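Local coordinates for mandelate racemase/muconate lactonizing protein (PDB 3V5C) that probably dehydrates galacturonate, as a magnesium-dependent member of the enolase superfamily built on a TIM-barrel domain, at residues A20-E25 and I340-M345; L95-L100 and D285-G290; A309-G314 and F334-D339; N315-Y320 and F365-D370. The protein carries 1 engineered substitution. All blocks are in the same frame, centred on the assembly; numbering follows the deposited sequence. Where two conformers were deposited one is given.

Interaction 1 (A20-E25 and I340-M345)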
loop_
_atom_site.group_PDB
_atom_site.type_symbol
_atom_site.label_atom_id
_atom_site.label_comp_id
_atom_site.label_asym_id
_atom_site.label_seq_id
_atom_site.Cartn_x
_atom_site.Cartn_y
_atom_site.Cartn_z
ATOM N N ALA A 20 7.103 -18.496 -7.408
ATOM C CA ALA A 20 6.405 -18.376 -8.680
ATOM C C ALA A 20 5.875 -16.972 -8.866
ATOM O O ALA A 20 5.637 -16.256 -7.893
ATOM C CB ALA A 20 5.261 -19.368 -8.753
ATOM N N LYS A 21 5.667 -16.590 -10.120
ATOM C CA LYS A 21 5.078 -15.288 -10.435
ATOM C C LYS A 21 3.650 -15.517 -10.890
ATOM O O LYS A 21 3.418 -16.271 -11.836
ATOM C CB LYS A 21 5.898 -14.581 -11.524
ATOM C CG LYS A 21 5.278 -13.301 -12.078
ATOM C CD LYS A 21 6.084 -12.750 -13.256
ATOM C CE LYS A 21 7.537 -12.478 -12.880
ATOM N NZ LYS A 21 7.671 -11.312 -11.953
ATOM N N LEU A 22 2.697 -14.915 -10.172
ATOM C CA LEU A 22 1.276 -14.978 -10.500
ATOM C C LEU A 22 0.888 -13.757 -11.334
ATOM O O LEU A 22 1.497 -12.698 -11.202
ATOM C CB LEU A 22 0.429 -15.004 -9.220
ATOM C CG LEU A 22 0.157 -16.369 -8.574
ATOM C CD1 LEU A 22 1.410 -17.186 -8.421
ATOM C CD2 LEU A 22 -0.551 -16.173 -7.233
ATOM N N THR A 23 -0.118 -13.922 -12.190
ATOM C CA THR A 23 -0.522 -12.862 -13.102
ATOM C C THR A 23 -2.020 -12.633 -13.024
ATOM O O THR A 23 -2.784 -13.554 -12.752
ATOM C CB THR A 23 -0.153 -13.230 -14.550
ATOM O OG1 THR A 23 -0.806 -14.448 -14.913
ATOM C CG2 THR A 23 1.359 -13.396 -14.695
ATOM N N GLY A 24 -2.432 -11.401 -13.282
ATOM C CA GLY A 24 -3.840 -11.085 -13.359
ATOM C C GLY A 24 -4.043 -9.745 -14.031
ATOM O O GLY A 24 -3.198 -9.299 -14.810
ATOM N N GLU A 25 -5.128 -9.070 -13.669
ATOM C CA GLU A 25 -5.468 -7.816 -14.328
ATOM C C GLU A 25 -6.216 -6.915 -13.374
ATOM O O GLU A 25 -6.970 -7.404 -12.523
ATOM C CB GLU A 25 -6.381 -8.080 -15.536
ATOM C CG GLU A 25 -5.725 -8.780 -16.720
ATOM C CD GLU A 25 -6.558 -8.652 -17.991
ATOM O OE1 GLU A 25 -7.714 -8.182 -17.901
ATOM O OE2 GLU A 25 -6.056 -9.010 -19.080
ATOM N N ILE A 340 -8.008 -5.544 -8.249
ATOM C CA ILE A 340 -7.209 -6.457 -9.053
ATOM C C ILE A 340 -7.644 -7.890 -8.861
ATOM O O ILE A 340 -7.992 -8.303 -7.758
ATOM C CB ILE A 340 -5.717 -6.351 -8.673
ATOM C CG1 ILE A 340 -5.218 -4.937 -8.982
ATOM C CG2 ILE A 340 -4.885 -7.369 -9.458
ATOM C CD1 ILE A 340 -3.878 -4.599 -8.328
ATOM N N THR A 341 -7.604 -8.658 -9.945
ATOM C CA THR A 341 -7.872 -10.084 -9.841
ATOM C C THR A 341 -6.630 -10.827 -10.296
ATOM O O THR A 341 -6.248 -10.761 -11.455
ATOM C CB THR A 341 -9.107 -10.502 -10.680
ATOM O OG1 THR A 341 -10.280 -9.908 -10.103
ATOM C CG2 THR A 341 -9.266 -12.014 -10.662
ATOM N N ILE A 342 -5.974 -11.501 -9.353
ATOM C CA ILE A 342 -4.810 -12.299 -9.680
ATOM C C ILE A 342 -5.221 -13.766 -9.781
ATOM O O ILE A 342 -5.847 -14.304 -8.866
ATOM C CB ILE A 342 -3.724 -12.153 -8.570
ATOM C CG1 ILE A 342 -3.272 -10.692 -8.426
ATOM C CG2 ILE A 342 -2.530 -13.067 -8.847
ATOM C CD1 ILE A 342 -2.577 -10.102 -9.645
ATOM N N GLU A 343 -4.854 -14.416 -10.879
ATOM C CA GLU A 343 -5.201 -15.823 -11.065
ATOM C C GLU A 343 -4.527 -16.690 -10.008
ATOM O O GLU A 343 -3.328 -16.586 -9.793
ATOM C CB GLU A 343 -4.829 -16.287 -12.476
ATOM C CG GLU A 343 -5.682 -15.636 -13.554
ATOM C CD GLU A 343 -7.163 -15.829 -13.299
ATOM O OE1 GLU A 343 -7.609 -16.997 -13.297
ATOM O OE2 GLU A 343 -7.871 -14.824 -13.076
ATOM N N GLY A 344 -5.309 -17.530 -9.335
ATOM C CA GLY A 344 -4.766 -18.387 -8.290
ATOM C C GLY A 344 -4.705 -17.767 -6.900
ATOM O O GLY A 344 -4.235 -18.401 -5.960
ATOM N N MET A 345 -5.138 -16.523 -6.774
ATOM C CA MET A 345 -5.058 -15.827 -5.495
ATOM C C MET A 345 -6.448 -15.375 -5.057
ATOM O O MET A 345 -6.909 -14.286 -5.417
ATOM C CB MET A 345 -4.080 -14.646 -5.592
ATOM C CG MET A 345 -3.793 -13.952 -4.237
ATOM S SD MET A 345 -2.503 -12.686 -4.376
ATOM C CE MET A 345 -3.486 -11.203 -4.508
HETATM O O HOH W 1 -1.252 -16.576 -11.797
#
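Glu-25 and Thr-341 form an antiparallel hydrogen-bonded pair: Thr-341 N reaches Glu-25 O at 2.9 Å in an almost straight bond (178°), and Glu-25 N returns to Thr-341 O at 3.0 Å. A third backbone bond follows from Glu-343 N to Thr-23 O (2.9 Å). Between them Gly-24 faces Ile-342 as a non-hydrogen-bonded pair, and Gly-24 CA lies 3.1 Å from Thr-341 O in a C-H...O contact. Water continues the pairing where the chains part: it accepts from Thr-23 N and donates to Glu-343 O.

The apolar part sits beside this edge. Leu-22 and Ile-342 cross at about a right angle, with Leu-22 CB 3.6 Å from Ile-342 CG2; that methyl stands anti to its backbone N (the other branch, CG1, has chi1 -60°). Leu-22 CD2 goes on to Met-345 CB at 4.2 Å, and Phe-369 and Leu-377 also touch Leu-22.

A type II turn from Ile-342 to Met-345 ends the short strand, closed by Met-345 N to Ile-342 O, with Gly-344 at positive phi. Strand 14-30, from the N-terminal capping part of the enolase fold, thus takes up a strand that leaves the barrel after 335-337. The register rests on three main-chain bonds and a water, and the close approach at Gly-24 is possible because no CB stands there.

Interaction 2 (L95-L100 and D285-G290)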
loop_
_atom_site.group_PDB
_atom_site.type_symbol
_atom_site.label_atom_id
_atom_site.label_comp_id
_atom_site.label_asym_id
_atom_site.label_seq_id
_atom_site.Cartn_x
_atom_site.Cartn_y
_atom_site.Cartn_z
ATOM N N LEU A 95 10.975 -13.476 2.893
ATOM C CA LEU A 95 10.156 -14.470 3.576
ATOM C C LEU A 95 9.174 -13.991 4.643
ATOM O O LEU A 95 8.437 -14.812 5.193
ATOM C CB LEU A 95 11.067 -15.552 4.197
ATOM C CG LEU A 95 11.858 -16.465 3.267
ATOM C CD1 LEU A 95 12.746 -17.392 4.131
ATOM C CD2 LEU A 95 10.926 -17.249 2.367
ATOM N N GLU A 96 9.119 -12.700 4.937
ATOM C CA GLU A 96 8.264 -12.275 6.047
ATOM C C GLU A 96 6.809 -12.648 5.778
ATOM O O GLU A 96 6.081 -13.047 6.685
ATOM C CB GLU A 96 8.363 -10.781 6.345
ATOM C CG GLU A 96 7.852 -9.854 5.253
ATOM C CD GLU A 96 8.130 -8.400 5.586
ATOM O OE1 GLU A 96 7.975 -7.575 4.683
ATOM O OE2 GLU A 96 8.495 -8.103 6.746
ATOM N N TYR A 97 6.374 -12.500 4.535
ATOM C CA TYR A 97 4.975 -12.758 4.263
ATOM C C TYR A 97 4.626 -14.246 4.319
ATOM O O TYR A 97 3.710 -14.631 5.035
ATOM C CB TYR A 97 4.497 -12.058 2.970
ATOM C CG TYR A 97 4.338 -10.557 3.147
ATOM C CD1 TYR A 97 3.369 -10.045 4.011
ATOM C CD2 TYR A 97 5.161 -9.642 2.481
ATOM C CE1 TYR A 97 3.189 -8.696 4.210
ATOM C CE2 TYR A 97 4.973 -8.264 2.666
ATOM C CZ TYR A 97 3.991 -7.807 3.553
ATOM O OH TYR A 97 3.771 -6.461 3.759
ATOM N N PRO A 98 5.355 -15.093 3.574
ATOM C CA PRO A 98 5.087 -16.527 3.774
ATOM C C PRO A 98 5.242 -16.978 5.243
ATOM O O PRO A 98 4.495 -17.856 5.683
ATOM C CB PRO A 98 6.142 -17.221 2.897
ATOM C CG PRO A 98 6.601 -16.152 1.908
ATOM C CD PRO A 98 6.417 -14.826 2.583
ATOM N N VAL A 99 6.197 -16.424 5.984
ATOM C CA VAL A 99 6.364 -16.837 7.381
ATOM C C VAL A 99 5.201 -16.379 8.261
ATOM O O VAL A 99 4.672 -17.145 9.086
ATOM C CB VAL A 99 7.724 -16.360 7.952
ATOM C CG1 VAL A 99 7.724 -16.417 9.471
ATOM C CG2 VAL A 99 8.828 -17.235 7.388
ATOM N N LEU A 100 4.764 -15.146 8.073
ATOM C CA LEU A 100 3.622 -14.673 8.839
ATOM C C LEU A 100 2.365 -15.473 8.487
ATOM O O LEU A 100 1.553 -15.785 9.358
ATOM C CB LEU A 100 3.417 -13.166 8.632
ATOM C CG LEU A 100 4.440 -12.286 9.350
ATOM C CD1 LEU A 100 4.356 -10.867 8.823
ATOM C CD2 LEU A 100 4.200 -12.298 10.846
ATOM N N ASP A 285 6.590 1.932 1.265
ATOM C CA ASP A 285 5.839 0.869 0.597
ATOM C C ASP A 285 5.704 -0.390 1.475
ATOM O O ASP A 285 6.608 -0.737 2.249
ATOM C CB ASP A 285 6.534 0.563 -0.740
ATOM C CG ASP A 285 5.832 -0.516 -1.564
ATOM O OD1 ASP A 285 4.930 -0.163 -2.359
ATOM O OD2 ASP A 285 6.243 -1.697 -1.486
ATOM N N ILE A 286 4.555 -1.048 1.338
ATOM C CA ILE A 286 4.174 -2.217 2.140
ATOM C C ILE A 286 4.991 -3.478 1.824
ATOM O O ILE A 286 5.051 -4.406 2.640
ATOM C CB ILE A 286 2.658 -2.475 1.996
ATOM C CG1 ILE A 286 2.181 -3.546 2.966
ATOM C CG2 ILE A 286 2.315 -2.875 0.555
ATOM C CD1 ILE A 286 2.360 -3.187 4.420
ATOM N N ILE A 287 5.602 -3.524 0.644
ATOM C CA ILE A 287 6.455 -4.641 0.237
ATOM C C ILE A 287 7.938 -4.311 0.498
ATOM O O ILE A 287 8.686 -5.130 1.037
ATOM C CB ILE A 287 6.277 -4.989 -1.252
ATOM C CG1 ILE A 287 4.803 -5.185 -1.616
ATOM C CG2 ILE A 287 7.093 -6.237 -1.622
ATOM C CD1 ILE A 287 4.126 -6.307 -0.873
ATOM N N TRP A 288 8.361 -3.112 0.102
ATOM C CA TRP A 288 9.727 -2.656 0.357
ATOM C C TRP A 288 9.653 -1.257 0.966
ATOM O O TRP A 288 9.332 -0.300 0.265
ATOM C CB TRP A 288 10.531 -2.634 -0.946
ATOM C CG TRP A 288 11.905 -2.085 -0.780
ATOM C CD1 TRP A 288 13.004 -2.755 -0.314
ATOM C CD2 TRP A 288 12.337 -0.740 -1.046
ATOM N NE1 TRP A 288 14.096 -1.914 -0.297
ATOM C CE2 TRP A 288 13.711 -0.672 -0.733
ATOM C CE3 TRP A 288 11.694 0.414 -1.523
ATOM C CZ2 TRP A 288 14.457 0.503 -0.882
ATOM C CZ3 TRP A 288 12.438 1.581 -1.671
ATOM C CH2 TRP A 288 13.803 1.616 -1.349
ATOM N N PRO A 289 9.978 -1.115 2.258
ATOM C CA PRO A 289 10.744 -2.020 3.120
ATOM C C PRO A 289 9.963 -3.160 3.776
ATOM O O PRO A 289 10.602 -4.020 4.392
ATOM C CB PRO A 289 11.271 -1.088 4.205
ATOM C CG PRO A 289 10.168 -0.066 4.351
ATOM C CD PRO A 289 9.711 0.174 2.931
ATOM N N GLY A 290 8.639 -3.185 3.664
ATOM C CA GLY A 290 7.914 -4.347 4.153
ATOM C C GLY A 290 7.184 -4.264 5.482
ATOM O O GLY A 290 7.147 -3.225 6.153
HETATM O O HOH W 2 9.994 -5.672 6.585
HETATM O O HOH W 3 8.270 -7.622 1.994
#
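The Tyr-97 ring carries Ile-286 O at its edge, near the ring plane, and one face lies under Glu-96 CG, which is 3.9 Å above the plane and offset toward the rim. Tyr-317 meets the same ring edge-to-face. Ile-287 CD1 approaches ring atom Tyr-97 CE2 to 4.1 Å, the two side chains crossing at about a right angle. The arrangement joins helix 92-107, in the capping part of the enolase fold, to the loop that follows barrel strand 281-282 and leads into helix 291-303.

Tyr-97 OH donates to Ile-286 O at 2.7 Å, approaching 32° out of the carbonyl plane. The hydroxyl also touches the side chain of the residue it binds, with Ile-286 CG1 at 3.4 Å.

Glu-96 works on the helix start. Its CG sits between backbone N and carbonyl carbon (chi1 66°), the crowded position, and the chain then runs extended to the carboxylate. OE1 accepts from Phe-291 N and OE2 from Thr-292 N, so both oxygens grip the first turn of helix 291-303, whose positive end would probably stabilise the charge. OE1 also comes to 3.3 Å from Gly-290 CA, at the N-cap position. One water links Glu-96 OE2 to Pro-289 O, another OE1 to Ile-287 O.

The loop holds its own shape through an Asx turn and a cis peptide before Pro-289: Asp-285 OD2 accepts from Ile-287 N, above the carboxylate plane, and through its anti lone pair from Trp-288 N at 3.0 Å.

Interaction 3 (A309-G314 and F334-D339)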
loop_
_atom_site.group_PDB
_atom_site.type_symbol
_atom_site.label_atom_id
_atom_site.label_comp_id
_atom_site.label_asym_id
_atom_site.label_seq_id
_atom_site.Cartn_x
_atom_site.Cartn_y
_atom_site.Cartn_z
ATOM N N ALA A 309 0.594 5.652 6.252
ATOM C CA ALA A 309 -0.224 5.280 5.105
ATOM C C ALA A 309 0.648 4.555 4.107
ATOM O O ALA A 309 1.146 5.151 3.162
ATOM C CB ALA A 309 -0.860 6.520 4.460
ATOM N N PRO A 310 0.873 3.261 4.338
ATOM C CA PRO A 310 1.795 2.485 3.510
ATOM C C PRO A 310 1.426 2.534 2.047
ATOM O O PRO A 310 0.263 2.319 1.676
ATOM C CB PRO A 310 1.624 1.059 4.035
ATOM C CG PRO A 310 1.195 1.252 5.454
ATOM C CD PRO A 310 0.293 2.459 5.426
ATOM N N HIS A 311 2.406 2.834 1.208
ATOM C CA HIS A 311 2.163 2.828 -0.222
ATOM C C HIS A 311 1.919 1.412 -0.720
ATOM O O HIS A 311 2.553 0.439 -0.285
ATOM C CB HIS A 311 3.353 3.457 -0.959
ATOM C CG HIS A 311 3.297 3.301 -2.444
ATOM N ND1 HIS A 311 3.772 2.186 -3.097
ATOM C CD2 HIS A 311 2.814 4.125 -3.408
ATOM C CE1 HIS A 311 3.594 2.329 -4.398
ATOM N NE2 HIS A 311 3.013 3.494 -4.613
ATOM N N CYS A 312 0.984 1.282 -1.640
ATOM C CA CYS A 312 0.813 0.021 -2.321
ATOM C C CYS A 312 0.295 0.319 -3.705
ATOM O O CYS A 312 -0.802 0.840 -3.868
ATOM C CB CYS A 312 -0.168 -0.888 -1.583
ATOM S SG CYS A 312 -0.292 -2.486 -2.395
ATOM N N TYR A 313 1.107 -0.007 -4.694
ATOM C CA TYR A 313 0.698 0.057 -6.082
ATOM C C TYR A 313 1.648 -0.813 -6.858
ATOM O O TYR A 313 2.859 -0.788 -6.616
ATOM C CB TYR A 313 0.685 1.475 -6.645
ATOM C CG TYR A 313 -0.140 1.542 -7.918
ATOM C CD1 TYR A 313 -1.518 1.663 -7.866
ATOM C CD2 TYR A 313 0.464 1.411 -9.165
ATOM C CE1 TYR A 313 -2.278 1.715 -9.034
ATOM C CE2 TYR A 313 -0.289 1.440 -10.348
ATOM C CZ TYR A 313 -1.655 1.591 -10.270
ATOM O OH TYR A 313 -2.423 1.625 -11.421
ATOM N N GLY A 314 1.100 -1.588 -7.785
ATOM C CA GLY A 314 1.899 -2.508 -8.575
ATOM C C GLY A 314 1.959 -3.893 -7.966
ATOM O O GLY A 314 2.497 -4.815 -8.568
ATOM N N PHE A 334 -5.079 4.643 5.893
ATOM C CA PHE A 334 -5.876 3.982 4.861
ATOM C C PHE A 334 -5.113 2.833 4.233
ATOM O O PHE A 334 -3.890 2.890 4.110
ATOM C CB PHE A 334 -6.139 4.921 3.680
ATOM C CG PHE A 334 -7.079 6.047 3.954
ATOM C CD1 PHE A 334 -8.446 5.849 3.881
ATOM C CD2 PHE A 334 -6.594 7.326 4.159
ATOM C CE1 PHE A 334 -9.319 6.887 4.097
ATOM C CE2 PHE A 334 -7.468 8.375 4.378
ATOM C CZ PHE A 334 -8.832 8.154 4.337
ATOM N N VAL A 335 -5.849 1.826 3.781
ATOM C CA VAL A 335 -5.345 0.867 2.811
ATOM C C VAL A 335 -5.462 1.497 1.404
ATOM O O VAL A 335 -6.533 1.951 1.006
ATOM C CB VAL A 335 -6.169 -0.434 2.892
ATOM C CG1 VAL A 335 -5.817 -1.374 1.741
ATOM C CG2 VAL A 335 -5.922 -1.118 4.227
ATOM N N GLU A 336 -4.359 1.527 0.654
ATOM C CA GLU A 336 -4.375 2.023 -0.727
ATOM C C GLU A 336 -4.901 0.913 -1.641
ATOM O O GLU A 336 -4.225 -0.098 -1.853
ATOM C CB GLU A 336 -2.959 2.466 -1.142
ATOM C CG GLU A 336 -2.894 2.999 -2.551
ATOM C CD GLU A 336 -1.621 3.751 -2.881
ATOM O OE1 GLU A 336 -0.639 3.678 -2.107
ATOM O OE2 GLU A 336 -1.601 4.416 -3.948
ATOM N N TYR A 337 -6.114 1.098 -2.180
ATOM C CA TYR A 337 -6.837 0.014 -2.865
ATOM C C TYR A 337 -6.895 0.155 -4.389
ATOM O O TYR A 337 -7.329 1.195 -4.907
ATOM C CB TYR A 337 -8.264 -0.117 -2.319
ATOM C CG TYR A 337 -8.954 -1.356 -2.807
ATOM C CD1 TYR A 337 -9.742 -1.331 -3.956
ATOM C CD2 TYR A 337 -8.800 -2.569 -2.148
ATOM C CE1 TYR A 337 -10.368 -2.470 -4.416
ATOM C CE2 TYR A 337 -9.428 -3.717 -2.598
ATOM C CZ TYR A 337 -10.209 -3.659 -3.739
ATOM O OH TYR A 337 -10.844 -4.796 -4.206
ATOM N N ASP A 338 -6.447 -0.900 -5.073
ATOM C CA ASP A 338 -6.559 -1.069 -6.520
ATOM C C ASP A 338 -7.350 -2.367 -6.723
ATOM O O ASP A 338 -7.039 -3.386 -6.109
ATOM C CB ASP A 338 -5.145 -1.202 -7.111
ATOM C CG ASP A 338 -5.066 -0.868 -8.594
ATOM O OD1 ASP A 338 -6.027 -0.285 -9.161
ATOM O OD2 ASP A 338 -4.000 -1.177 -9.187
ATOM N N ASP A 339 -8.383 -2.335 -7.567
ATOM C CA ASP A 339 -9.234 -3.501 -7.781
ATOM C C ASP A 339 -8.575 -4.463 -8.771
ATOM O O ASP A 339 -8.565 -4.219 -9.976
ATOM C CB ASP A 339 -10.598 -3.064 -8.308
ATOM C CG ASP A 339 -11.592 -4.202 -8.389
ATOM O OD1 ASP A 339 -11.212 -5.385 -8.240
ATOM O OD2 ASP A 339 -12.787 -3.920 -8.615
HETATM O O HOH W 4 -1.994 0.503 1.830
HETATM O O HOH W 5 -1.872 3.936 2.432
HETATM O O HOH W 6 -3.018 -0.610 -4.364
HETATM O O HOH W 7 -5.129 1.677 -11.001
HETATM O O HOH W 8 -1.687 -2.094 -8.066
#
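Glu-336 reaches from strand 335-337 to the backbone of Cys-312, its CG anti to the backbone N (chi1 -180°) and the chain extended beyond. CB comes within 3.8 Å of Cys-312 O, and CG closes to 3.3 Å of that same oxygen. Glu-336 CD lies 3.2 Å from Cys-312 O. At the tip, OE1 accepts from Cys-312 N at 2.9 Å in a nearly straight bond (172°), the donor standing above the carboxylate plane. His-311 CD2 lies 3.7 Å from OE1, its ring perpendicular to the carboxylate. OE2 is bound by Thr-133 OG1 and salt-bridged to Lys-168.

Further along, Asp-338 OD2 meets Tyr-313 CE1 at 3.4 Å, the carboxylate and ring planes 24° apart; OD2 is also salt-bridged to Arg-26 NE. Waters bridge Asp-338 OD1 to Tyr-313 OH and OD2 to Gly-314 N.

Segment 309-314 follows the seventh barrel strand and 334-339 holds the eighth; they run almost parallel, yet no direct backbone bond joins them. Three waters span the gap instead: two from Pro-310 O, to Glu-336 N and Phe-334 O, and one from Cys-312 O to Glu-336 O. The seam is therefore a hydrated one, pinned directly by a single carboxylate bond.

Interaction 4 (N315-Y320 and F365-D370)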
loop_
_atom_site.group_PDB
_atom_site.type_symbol
_atom_site.label_atom_id
_atom_site.label_comp_id
_atom_site.label_asym_id
_atom_site.label_seq_id
_atom_site.Cartn_x
_atom_site.Cartn_y
_atom_site.Cartn_z
ATOM N N ASN A 315 1.382 -4.042 -6.784
ATOM C CA ASN A 315 1.377 -5.348 -6.139
ATOM C C ASN A 315 0.089 -5.572 -5.358
ATOM O O ASN A 315 -0.121 -5.003 -4.267
ATOM C CB ASN A 315 2.607 -5.497 -5.235
ATOM C CG ASN A 315 2.777 -6.899 -4.715
ATOM O OD1 ASN A 315 1.795 -7.606 -4.432
ATOM N ND2 ASN A 315 4.038 -7.322 -4.571
ATOM N N ALA A 316 -0.800 -6.383 -5.925
ATOM C CA ALA A 316 -2.108 -6.601 -5.333
ATOM C C ALA A 316 -1.994 -7.164 -3.928
ATOM O O ALA A 316 -2.799 -6.831 -3.060
ATOM C CB ALA A 316 -2.962 -7.515 -6.211
ATOM N N TYR A 317 -0.980 -7.990 -3.698
ATOM C CA TYR A 317 -0.864 -8.654 -2.402
ATOM C C TYR A 317 -0.722 -7.638 -1.274
ATOM O O TYR A 317 -1.200 -7.852 -0.167
ATOM C CB TYR A 317 0.335 -9.598 -2.402
ATOM C CG TYR A 317 0.456 -10.425 -1.143
ATOM C CD1 TYR A 317 1.191 -9.965 -0.054
ATOM C CD2 TYR A 317 -0.193 -11.652 -1.041
ATOM C CE1 TYR A 317 1.301 -10.727 1.094
ATOM C CE2 TYR A 317 -0.096 -12.435 0.126
ATOM C CZ TYR A 317 0.657 -11.949 1.178
ATOM O OH TYR A 317 0.774 -12.690 2.326
ATOM N N GLY A 318 -0.060 -6.518 -1.561
ATOM C CA GLY A 318 0.176 -5.499 -0.553
ATOM C C GLY A 318 -1.075 -4.869 0.023
ATOM O O GLY A 318 -1.047 -4.335 1.130
ATOM N N ILE A 319 -2.174 -4.902 -0.731
ATOM C CA ILE A 319 -3.433 -4.389 -0.232
ATOM C C ILE A 319 -3.862 -5.120 1.033
ATOM O O ILE A 319 -4.226 -4.492 2.048
ATOM C CB ILE A 319 -4.510 -4.541 -1.317
ATOM C CG1 ILE A 319 -4.121 -3.697 -2.533
ATOM C CG2 ILE A 319 -5.894 -4.169 -0.760
ATOM C CD1 ILE A 319 -5.040 -3.968 -3.741
ATOM N N TYR A 320 -3.817 -6.448 0.968
ATOM C CA TYR A 320 -4.308 -7.308 2.040
ATOM C C TYR A 320 -3.347 -7.245 3.226
ATOM O O TYR A 320 -3.766 -7.159 4.381
ATOM C CB TYR A 320 -4.550 -8.731 1.480
ATOM C CG TYR A 320 -5.342 -8.586 0.196
ATOM C CD1 TYR A 320 -6.694 -8.257 0.239
ATOM C CD2 TYR A 320 -4.722 -8.652 -1.045
ATOM C CE1 TYR A 320 -7.414 -8.033 -0.927
ATOM C CE2 TYR A 320 -5.439 -8.448 -2.218
ATOM C CZ TYR A 320 -6.788 -8.139 -2.151
ATOM O OH TYR A 320 -7.517 -7.906 -3.310
ATOM N N PHE A 365 -3.051 -14.559 6.327
ATOM C CA PHE A 365 -3.544 -13.360 5.652
ATOM C C PHE A 365 -4.916 -13.562 5.014
ATOM O O PHE A 365 -5.409 -12.679 4.331
ATOM C CB PHE A 365 -2.534 -12.815 4.623
ATOM C CG PHE A 365 -1.302 -12.198 5.248
ATOM C CD1 PHE A 365 -1.332 -10.900 5.759
ATOM C CD2 PHE A 365 -0.131 -12.926 5.339
ATOM C CE1 PHE A 365 -0.196 -10.325 6.341
ATOM C CE2 PHE A 365 1.011 -12.372 5.906
ATOM C CZ PHE A 365 0.975 -11.062 6.424
ATOM N N GLY A 366 -5.547 -14.705 5.264
ATOM C CA GLY A 366 -6.913 -14.899 4.799
ATOM C C GLY A 366 -7.054 -15.029 3.291
ATOM O O GLY A 366 -8.154 -14.974 2.759
ATOM N N ILE A 367 -5.934 -15.202 2.604
ATOM C CA ILE A 367 -5.925 -15.386 1.158
ATOM C C ILE A 367 -5.731 -16.866 0.838
ATOM O O ILE A 367 -4.832 -17.505 1.374
ATOM C CB ILE A 367 -4.773 -14.593 0.527
ATOM C CG1 ILE A 367 -4.949 -13.108 0.820
ATOM C CG2 ILE A 367 -4.668 -14.890 -0.968
ATOM C CD1 ILE A 367 -3.764 -12.244 0.375
ATOM N N VAL A 368 -6.588 -17.425 -0.020
ATOM C CA VAL A 368 -6.469 -18.836 -0.338
ATOM C C VAL A 368 -5.838 -19.003 -1.717
ATOM O O VAL A 368 -6.418 -18.611 -2.733
ATOM C CB VAL A 368 -7.849 -19.555 -0.276
ATOM C CG1 VAL A 368 -7.687 -21.046 -0.610
ATOM C CG2 VAL A 368 -8.449 -19.358 1.095
ATOM N N PHE A 369 -4.630 -19.556 -1.745
ATOM C CA PHE A 369 -3.945 -19.796 -3.012
ATOM C C PHE A 369 -4.326 -21.136 -3.617
ATOM O O PHE A 369 -4.617 -22.101 -2.907
ATOM C CB PHE A 369 -2.424 -19.665 -2.853
ATOM C CG PHE A 369 -1.975 -18.254 -2.607
ATOM C CD1 PHE A 369 -1.492 -17.467 -3.640
ATOM C CD2 PHE A 369 -2.066 -17.701 -1.338
ATOM C CE1 PHE A 369 -1.098 -16.141 -3.417
ATOM C CE2 PHE A 369 -1.659 -16.373 -1.100
ATOM C CZ PHE A 369 -1.190 -15.595 -2.149
ATOM N N ASP A 370 -4.353 -21.163 -4.943
ATOM C CA ASP A 370 -4.635 -22.372 -5.706
ATOM C C ASP A 370 -3.351 -23.174 -5.723
ATOM O O ASP A 370 -2.433 -22.868 -6.471
ATOM C CB ASP A 370 -5.076 -21.988 -7.122
ATOM C CG ASP A 370 -5.434 -23.191 -7.976
ATOM O OD1 ASP A 370 -4.910 -24.289 -7.701
ATOM O OD2 ASP A 370 -6.240 -23.024 -8.921
#
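Tyr-317 OH meets three ring carbons of Phe-365: CD2 at 3.2 Å, with CG and CE2 each at 3.6 Å. No hydrogen bond crosses between the two segments; the hydroxyl's closest neighbour across the contact is that CD2. The tyrosine turns its edge toward the face of the phenylalanine in an edge-to-face pair, centroids 5.9 Å apart and planes at 67°. The tyrosine CG stands anti to the backbone N (chi1 -175°), and the ring beyond it carries CE2 and OH to the other segment.

One edge carbon, Tyr-317 CE2, has two apolar neighbours. Ile-367 CD1 lies 3.7 Å away, and Phe-369 CZ meets it rim to rim at 4.0 Å, each atom near the plane of the other ring. Ile-367 CD1 is shared: it also rests 3.8 Å from Tyr-320 CB, one helical turn on, and so touches both tyrosines.

The contact lies on helix 317-325, the helix between the seventh and eighth strands of the enolase-type barrel, and on the segment holding strand 368-369, which pairs with strand 345-346. A weak bond from Tyr-317 N to Asn-315 OD1 caps the helix start.

Further aromatic rings extend the packing. His-324 meets Phe-365 edge-to-face, Tyr-350 does the same to Tyr-320, and Tyr-58 stacks on Phe-369. The backbone of Phe-365 is fixed at both polar atoms, its N donating to Asp-101 OD1 and its O bound by Tyr-350 OH.

How the interactions relate
Interactions 2 and 3 join where Asp-285 OD1 and His-311 ND1 lie 2.7 Å apart, probably hydrogen-bonded. An Asp and a His after the sixth and seventh barrel strands are consistent with the dyad of the mandelate racemase group; the His-311 side chain is about 10 Å from the magnesium ion held by Glu-238 and Asp-261. Interaction 4 adjoins both, with Asp-338 O 3.2 Å from Ile-319 CD1 and Tyr-97 CD1 3.5 Å from Phe-365 CZ. It also meets interaction 1, through a probable hydrogen bond from Asp-370 N to Gly-344 O (2.9 Å) and Met-345 against Ile-367. Segment 340-345 of interaction 1 follows directly on 334-339 of interaction 3, the two centres about 17 Å apart.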